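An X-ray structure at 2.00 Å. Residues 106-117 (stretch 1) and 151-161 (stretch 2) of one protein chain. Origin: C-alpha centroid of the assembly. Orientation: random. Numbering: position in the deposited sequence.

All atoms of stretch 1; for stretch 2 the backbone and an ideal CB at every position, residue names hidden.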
# COMPACT_ATOMS: atom_id res chain seq x y z
N PRO A 106 -2.73 -12.97 7.90
CA PRO A 106 -3.34 -11.66 7.65
C PRO A 106 -4.85 -11.74 7.48
O PRO A 106 -5.36 -12.77 7.03
CB PRO A 106 -2.71 -11.23 6.33
CG PRO A 106 -1.47 -12.04 6.20
CD PRO A 106 -1.74 -13.34 6.87
N SER A 107 -5.56 -10.67 7.84
CA SER A 107 -6.99 -10.57 7.59
C SER A 107 -7.23 -10.39 6.08
O SER A 107 -6.27 -10.34 5.28
CB SER A 107 -7.55 -9.34 8.30
OG SER A 107 -7.02 -8.14 7.71
N GLY A 108 -8.51 -10.25 5.71
CA GLY A 108 -8.89 -9.73 4.41
C GLY A 108 -8.29 -8.33 4.24
O GLY A 108 -8.00 -7.62 5.23
N VAL A 109 -8.12 -7.93 2.98
CA VAL A 109 -7.56 -6.63 2.66
C VAL A 109 -8.71 -5.73 2.18
O VAL A 109 -9.29 -5.99 1.10
CB VAL A 109 -6.51 -6.77 1.55
CG1 VAL A 109 -5.96 -5.41 1.12
CG2 VAL A 109 -5.38 -7.69 2.01
N LYS A 110 -9.06 -4.72 2.96
CA LYS A 110 -10.09 -3.78 2.53
C LYS A 110 -9.46 -2.88 1.47
O LYS A 110 -8.25 -2.56 1.56
CB LYS A 110 -10.58 -2.95 3.70
CG LYS A 110 -11.37 -3.76 4.76
CD LYS A 110 -11.91 -2.82 5.83
CE LYS A 110 -12.43 -3.57 7.07
NZ LYS A 110 -13.58 -4.49 6.78
N ASN A 111 -10.23 -2.52 0.45
CA ASN A 111 -9.76 -1.58 -0.58
C ASN A 111 -10.73 -0.42 -0.69
O ASN A 111 -11.95 -0.63 -0.65
CB ASN A 111 -9.71 -2.28 -1.95
CG ASN A 111 -8.72 -3.40 -1.99
OD1 ASN A 111 -7.53 -3.17 -1.87
ND2 ASN A 111 -9.19 -4.61 -2.20
N TYR A 112 -10.21 0.78 -0.84
CA TYR A 112 -11.06 1.95 -0.90
C TYR A 112 -10.32 3.13 -1.50
O TYR A 112 -9.10 3.10 -1.59
CB TYR A 112 -11.66 2.31 0.47
CG TYR A 112 -10.74 2.34 1.66
CD1 TYR A 112 -10.35 3.56 2.21
CD2 TYR A 112 -10.30 1.17 2.26
CE1 TYR A 112 -9.48 3.61 3.35
CE2 TYR A 112 -9.44 1.21 3.39
CZ TYR A 112 -9.04 2.44 3.92
OH TYR A 112 -8.21 2.52 5.03
N ILE A 113 -11.08 4.12 -1.97
CA ILE A 113 -10.51 5.36 -2.44
C ILE A 113 -10.54 6.33 -1.27
O ILE A 113 -11.56 6.43 -0.57
CB ILE A 113 -11.31 5.93 -3.62
CG1 ILE A 113 -11.29 4.95 -4.80
CG2 ILE A 113 -10.77 7.30 -4.04
CD1 ILE A 113 -9.92 4.79 -5.43
N THR A 114 -9.43 7.04 -1.06
CA THR A 114 -9.36 8.06 -0.02
C THR A 114 -9.13 9.41 -0.63
O THR A 114 -8.50 9.53 -1.70
CB THR A 114 -8.22 7.81 0.98
OG1 THR A 114 -7.02 7.50 0.26
CG2 THR A 114 -8.56 6.64 1.92
N ASP A 115 -9.61 10.44 0.04
CA ASP A 115 -9.38 11.79 -0.43
C ASP A 115 -8.01 12.28 0.04
O ASP A 115 -7.25 11.54 0.66
CB ASP A 115 -10.52 12.75 -0.02
CG ASP A 115 -10.57 13.05 1.48
OD1 ASP A 115 -9.56 12.88 2.21
OD2 ASP A 115 -11.66 13.49 1.93
N LYS A 116 -7.69 13.52 -0.28
CA LYS A 116 -6.39 14.10 0.01
C LYS A 116 -6.02 14.05 1.52
O LYS A 116 -4.86 13.99 1.88
CB LYS A 116 -6.39 15.55 -0.49
CG LYS A 116 -5.03 16.14 -0.71
CD LYS A 116 -5.13 17.39 -1.57
CE LYS A 116 -4.51 18.59 -0.90
NZ LYS A 116 -4.31 19.72 -1.86
N ASN A 117 -7.02 14.09 2.39
CA ASN A 117 -6.78 14.04 3.82
C ASN A 117 -6.92 12.64 4.38
O ASN A 117 -6.99 12.45 5.59
CB ASN A 117 -7.76 14.97 4.54
CG ASN A 117 -7.80 16.34 3.93
OD1 ASN A 117 -8.86 16.82 3.53
ND2 ASN A 117 -6.63 16.97 3.83
N UNK A 151 -8.16 14.39 -8.71
CA UNK A 151 -8.75 15.11 -7.58
C UNK A 151 -7.84 15.01 -6.34
O UNK A 151 -8.19 15.52 -5.29
CB UNK A 151 -10.14 14.56 -7.27
N UNK A 152 -6.70 14.35 -6.45
CA UNK A 152 -5.83 14.21 -5.28
C UNK A 152 -6.21 12.99 -4.45
O UNK A 152 -5.81 12.89 -3.29
CB UNK A 152 -5.89 15.47 -4.41
N UNK A 153 -6.98 12.06 -5.02
CA UNK A 153 -7.39 10.88 -4.27
C UNK A 153 -6.30 9.80 -4.28
O UNK A 153 -5.42 9.80 -5.15
CB UNK A 153 -8.69 10.32 -4.85
N UNK A 154 -6.39 8.88 -3.33
CA UNK A 154 -5.47 7.75 -3.31
C UNK A 154 -6.19 6.42 -3.33
O UNK A 154 -7.37 6.31 -2.99
CB UNK A 154 -4.57 7.83 -2.08
N UNK A 155 -5.46 5.39 -3.71
CA UNK A 155 -5.97 4.03 -3.70
C UNK A 155 -5.37 3.36 -2.47
O UNK A 155 -4.12 3.21 -2.37
CB UNK A 155 -5.63 3.28 -4.99
N UNK A 156 -6.24 2.95 -1.54
CA UNK A 156 -5.82 2.56 -0.19
C UNK A 156 -6.29 1.15 0.11
O UNK A 156 -7.43 0.76 -0.24
CB UNK A 156 -6.36 3.53 0.86
N UNK A 157 -5.40 0.35 0.72
CA UNK A 157 -5.69 -1.00 1.14
C UNK A 157 -5.30 -1.11 2.61
O UNK A 157 -4.29 -0.49 3.03
CB UNK A 157 -4.95 -2.03 0.28
N UNK A 158 -6.07 -1.84 3.41
CA UNK A 158 -5.69 -2.01 4.82
C UNK A 158 -6.01 -3.42 5.26
O UNK A 158 -6.93 -4.06 4.73
CB UNK A 158 -6.41 -1.00 5.72
N UNK A 159 -5.23 -3.90 6.24
CA UNK A 159 -5.40 -5.27 6.76
C UNK A 159 -4.76 -5.31 8.14
O UNK A 159 -3.99 -4.39 8.50
CB UNK A 159 -4.78 -6.32 5.83
N UNK A 160 -5.09 -6.34 8.91
CA UNK A 160 -4.47 -6.55 10.19
C UNK A 160 -3.74 -7.88 10.19
O UNK A 160 -4.02 -8.78 9.37
CB UNK A 160 -5.51 -6.49 11.31
N UNK A 161 -2.81 -8.04 11.13
CA UNK A 161 -2.06 -9.30 11.27
C UNK A 161 -1.92 -9.55 12.77
O UNK A 161 -1.39 -8.68 13.48
CB UNK A 161 -0.70 -9.24 10.58

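The two stretches run antiparallel, and their strands pair from 154 to 158 of stretch 2.

Position 151 lies before the strand. Its CB has nothing of stretch 1 within 5.5 Å, so almost any side chain would suit. It is Lys 151. Its CB points sideways and its side chain makes no contact with stretch 1.

Position 152 has phi 87° and psi 16°. A CB here would be jammed against the carbonyl O of the residue before, and the ideal CB also lies 3.5 Å from Lys 116 CD. The backbone alone calls for glycine. It is Gly 152, which closes a helix in a Schellman motif.

Position 153 points its CB sideways. The ideal CB sits 3.2 Å from Thr 114 O, which is tight, and 3.8 Å from Ile 113 CG2. An aromatic or long side chain that packs against the methyl would suit. It is Tyr 153. Its CD2 packs 3.7 Å from Ile 113 CG2.

Position 154 is a hydrogen-bonded pair with Thr 114. The ideal CB would touch Thr 114 OG1, at 3.4 Å. The backbone angles suit any residue; a small one such as glycine, alanine or serine would fit easily. It is Gly 154. Its N donates to Thr 114 O at 2.7 Å, and its O accepts from Thr 114 N at 2.9 Å.

Position 155 shares a face with Ile 113. The ideal CB is 4.6 Å from Ile 113 CD1, which offers an apolar surface. A branched or flexible apolar residue would suit. It is Leu 155, whose CD1 meets Ile 113 CD1 at 4.0 Å.

Position 156 is within reach of both the Tyr 112 ring and Thr 114, on their face of the sheet. A beta-branched residue would suit, and a hydroxyl could use Thr 114 OG1. It is Thr 156. Its OG1 hydrogen-bonds Thr 114 OG1 at 2.9 Å, either being a possible donor. Its CB stands over the ring face of Tyr 112, 4.2 Å from the centroid.

Position 157 has its ideal CB 3.5 Å from Asn 111 OD1 and 3.6 Å from Val 109 CG1. A small donor is favoured: serine or threonine. It is Ser 157, whose OG donates to Asn 111 OD1 at 2.7 Å.

Position 158 returns to the face of Lys 110 and Tyr 112, with its ideal CB 4.0 Å from Tyr 112 OH. A small or polar side chain would suit. It is Ser 158. Its OG lies at the ring edge, 3.7 Å from Tyr 112 CE2, and a water bridges that OG (2.9 Å) and Tyr 112 OH (2.8 Å).

Position 159 points its CB toward stretch 1, 3.4 Å from Ser 107 OG. Val 109 and Pro 106 offer apolar surface, so a large apolar or aromatic residue would suit. It is Trp 159, with CE3 4.1 Å from Val 109 CG1.

Position 160 points sideways, and many residues fit. It is Thr 160. Its N donates to Ser 107 OG and its O accepts from Ser 107 N, both at 2.9 Å.

Position 161 lies beside Pro 106; an apolar residue would suit. It is Val 161, with CG2 4.3 Å from Pro 106 CB.

Stretch 2 151-161: KGYGLTSSWTV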
# COMPACT_ATOMS: atom_id res chain seq x y z
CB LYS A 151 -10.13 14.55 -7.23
CG LYS A 151 -11.25 14.81 -8.32
CD LYS A 151 -12.57 14.18 -7.88
CE LYS A 151 -13.66 14.22 -8.96
NZ LYS A 151 -14.17 15.60 -9.22
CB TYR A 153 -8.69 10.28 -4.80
CG TYR A 153 -9.92 11.17 -4.64
CD1 TYR A 153 -9.85 12.36 -3.93
CD2 TYR A 153 -11.14 10.79 -5.18
CE1 TYR A 153 -10.98 13.18 -3.78
CE2 TYR A 153 -12.29 11.60 -5.02
CZ TYR A 153 -12.19 12.80 -4.32
OH TYR A 153 -13.29 13.61 -4.15
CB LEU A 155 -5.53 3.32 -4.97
CG LEU A 155 -5.96 1.87 -5.13
CD1 LEU A 155 -7.46 1.72 -5.03
CD2 LEU A 155 -5.46 1.34 -6.47
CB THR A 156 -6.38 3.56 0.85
OG1 THR A 156 -5.85 4.88 0.61
CG2 THR A 156 -6.05 3.12 2.30
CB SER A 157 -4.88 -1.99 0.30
OG SER A 157 -5.25 -1.99 -1.09
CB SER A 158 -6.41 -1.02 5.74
OG SER A 158 -7.82 -1.24 5.65
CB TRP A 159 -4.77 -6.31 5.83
CG TRP A 159 -3.28 -6.19 5.65
CD1 TRP A 159 -2.28 -6.88 6.33
CD2 TRP A 159 -2.60 -5.33 4.73
NE1 TRP A 159 -1.03 -6.47 5.91
CE2 TRP A 159 -1.20 -5.52 4.92
CE3 TRP A 159 -3.03 -4.39 3.79
CZ2 TRP A 159 -0.25 -4.83 4.19
CZ3 TRP A 159 -2.07 -3.70 3.05
CH2 TRP A 159 -0.69 -3.93 3.26
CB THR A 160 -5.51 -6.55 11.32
OG1 THR A 160 -6.46 -7.57 11.04
CG2 THR A 160 -6.24 -5.18 11.40
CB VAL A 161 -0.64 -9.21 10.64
CG1 VAL A 161 0.06 -10.55 10.74
CG2 VAL A 161 -0.70 -8.76 9.15
O HOH W 1 -9.01 0.94 7.14
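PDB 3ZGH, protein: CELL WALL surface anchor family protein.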